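Local structure of probable transcriptional regulator (Rhodococcus jostii, 3HIM) at residues 16-21 against 54-59. The protein probably binds regulatory DNA through a helix-turn-helix motif as a transcription factor of the TetR family. Sequence-based numbering, arbitrary orientation.
Sequences KAAARI and YPHYKT
H56 and Y57 reach from the loop 54-59 to the first turns of helix 16-32 and straddle A18, with A18 CA 6.0 Å from H56 CA. In both, CB points toward the helix and CG is anti to the carbonyl carbon (chi1 -64° and -57°), so that the rings come to two sides of A18 CB. The imidazole has one face against the helix backbone, where A18 N stands 4.0 Å above the H56 ring plane, nearer the ring's periphery than its centre. Its far end meets a methyl group, with H56 NE2 3.7 Å from A17 CB. The side chain of I21 crosses that of H56 at about a right angle and brings I21 CD1 to 3.6 Å from H56 ND1, a nitrogen buried without a polar partner in the model. Y57 and I21 instead run antiparallel alongside each other, I21 CG2 lying 4.0 Å from Y57 CD2. The outer end of the phenol rests on A18, with Y57 OH 3.6 Å from A18 CB, and A18 O faces the ring's edge. These contacts are van der Waals packing; the hydroxyl's hydrogen bond is with R22 NH1. The contact thus packs the end of the predicted helix-turn-helix region against helix 16-32, while I21 and Y57 both also touch L63 near the start of helix 60-82, which in TetR-family regulators leads from the DNA-binding part toward the C-terminal domain.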
loop_
_atom_site.group_PDB
_atom_site.type_symbol
_atom_site.label_atom_id
_atom_site.label_comp_id
_atom_site.label_asym_id
_atom_site.label_seq_id
_atom_site.Cartn_x
_atom_site.Cartn_y
_atom_site.Cartn_z
ATOM N N LYS B 16 0.469 16.721 -25.554
ATOM C CA LYS B 16 0.674 15.287 -25.772
ATOM C C LYS B 16 2.155 14.995 -25.696
ATOM O O LYS B 16 2.564 13.906 -25.282
ATOM C CB LYS B 16 0.100 14.821 -27.115
ATOM C CG LYS B 16 -1.417 14.583 -27.120
ATOM C CD LYS B 16 -1.777 13.277 -26.412
ATOM C CE LYS B 16 -3.222 13.286 -25.967
ATOM N NZ LYS B 16 -3.491 12.409 -24.785
ATOM N N ALA B 17 2.960 15.983 -26.083
ATOM C CA ALA B 17 4.416 15.879 -25.973
ATOM C C ALA B 17 4.846 15.717 -24.494
ATOM O O ALA B 17 5.649 14.837 -24.181
ATOM C CB ALA B 17 5.106 17.077 -26.641
ATOM N N ALA B 18 4.288 16.539 -23.598
ATOM C CA ALA B 18 4.524 16.393 -22.145
ATOM C C ALA B 18 3.931 15.083 -21.616
ATOM O O ALA B 18 4.591 14.357 -20.841
ATOM C CB ALA B 18 3.942 17.588 -21.372
ATOM N N ALA B 19 2.689 14.782 -22.033
ATOM C CA ALA B 19 2.007 13.561 -21.617
ATOM C C ALA B 19 2.842 12.338 -21.962
ATOM O O ALA B 19 2.941 11.406 -21.173
ATOM C CB ALA B 19 0.614 13.463 -22.246
ATOM N N ARG B 20 3.457 12.365 -23.144
ATOM C CA ARG B 20 4.313 11.271 -23.616
ATOM C C ARG B 20 5.573 11.142 -22.739
ATOM O O ARG B 20 6.033 10.030 -22.447
ATOM C CB ARG B 20 4.701 11.518 -25.090
ATOM C CG ARG B 20 5.636 10.510 -25.735
ATOM C CD ARG B 20 5.712 10.751 -27.248
ATOM N NE ARG B 20 6.723 9.930 -27.924
ATOM C CZ ARG B 20 8.012 10.263 -28.059
ATOM N NH1 ARG B 20 8.485 11.405 -27.553
ATOM N NH2 ARG B 20 8.849 9.444 -28.698
ATOM N N ILE B 21 6.146 12.271 -22.354
ATOM C CA ILE B 21 7.335 12.254 -21.477
ATOM C C ILE B 21 6.975 11.663 -20.108
ATOM O O ILE B 21 7.719 10.837 -19.577
ATOM C CB ILE B 21 7.986 13.658 -21.361
ATOM C CG1 ILE B 21 8.603 14.056 -22.716
ATOM C CG2 ILE B 21 9.059 13.711 -20.205
ATOM C CD1 ILE B 21 8.716 15.567 -22.929
ATOM N N TYR B 54 13.660 19.229 -21.577
ATOM C CA TYR B 54 13.882 20.491 -20.858
ATOM C C TYR B 54 12.807 21.571 -21.075
ATOM O O TYR B 54 12.451 22.262 -20.129
ATOM C CB TYR B 54 15.290 21.031 -21.154
ATOM C CG TYR B 54 15.745 22.171 -20.258
ATOM C CD1 TYR B 54 16.113 21.940 -18.935
ATOM C CD2 TYR B 54 15.837 23.478 -20.747
ATOM C CE1 TYR B 54 16.546 22.987 -18.114
ATOM C CE2 TYR B 54 16.270 24.523 -19.940
ATOM C CZ TYR B 54 16.620 24.269 -18.629
ATOM O OH TYR B 54 17.043 25.294 -17.823
ATOM N N PRO B 55 12.280 21.709 -22.310
ATOM C CA PRO B 55 11.176 22.660 -22.552
ATOM C C PRO B 55 9.929 22.390 -21.732
ATOM O O PRO B 55 9.174 23.317 -21.445
ATOM C CB PRO B 55 10.845 22.436 -24.028
ATOM C CG PRO B 55 12.122 21.956 -24.622
ATOM C CD PRO B 55 12.754 21.107 -23.571
ATOM N N HIS B 56 9.715 21.127 -21.382
ATOM C CA HIS B 56 8.509 20.691 -20.690
ATOM C C HIS B 56 8.778 20.534 -19.206
ATOM O O HIS B 56 7.960 20.917 -18.381
ATOM C CB HIS B 56 8.009 19.375 -21.282
ATOM C CG HIS B 56 7.570 19.485 -22.709
ATOM N ND1 HIS B 56 8.353 19.059 -23.765
ATOM C CD2 HIS B 56 6.429 19.967 -23.256
ATOM C CE1 HIS B 56 7.713 19.278 -24.901
ATOM N NE2 HIS B 56 6.543 19.829 -24.621
ATOM N N TYR B 57 9.940 19.973 -18.883
ATOM C CA TYR B 57 10.342 19.751 -17.509
ATOM C C TYR B 57 11.802 20.145 -17.346
ATOM O O TYR B 57 12.693 19.493 -17.884
ATOM C CB TYR B 57 10.062 18.288 -17.110
ATOM C CG TYR B 57 8.607 17.942 -17.314
ATOM C CD1 TYR B 57 7.636 18.455 -16.452
ATOM C CD2 TYR B 57 8.192 17.152 -18.389
ATOM C CE1 TYR B 57 6.295 18.185 -16.632
ATOM C CE2 TYR B 57 6.842 16.859 -18.579
ATOM C CZ TYR B 57 5.904 17.389 -17.685
ATOM O OH TYR B 57 4.576 17.143 -17.836
ATOM N N LYS B 58 12.033 21.238 -16.628
ATOM C CA LYS B 58 13.379 21.783 -16.468
ATOM C C LYS B 58 14.186 20.947 -15.467
ATOM O O LYS B 58 15.411 20.922 -15.512
ATOM C CB LYS B 58 13.313 23.256 -16.047
ATOM N N THR B 59 13.487 20.258 -14.564
ATOM C CA THR B 59 14.140 19.407 -13.565
ATOM C C THR B 59 13.436 18.058 -13.504
ATOM O O THR B 59 12.254 17.945 -13.914
ATOM C CB THR B 59 14.151 20.053 -12.150
ATOM O OG1 THR B 59 12.848 19.968 -11.549
ATOM C CG2 THR B 59 14.573 21.533 -12.215
#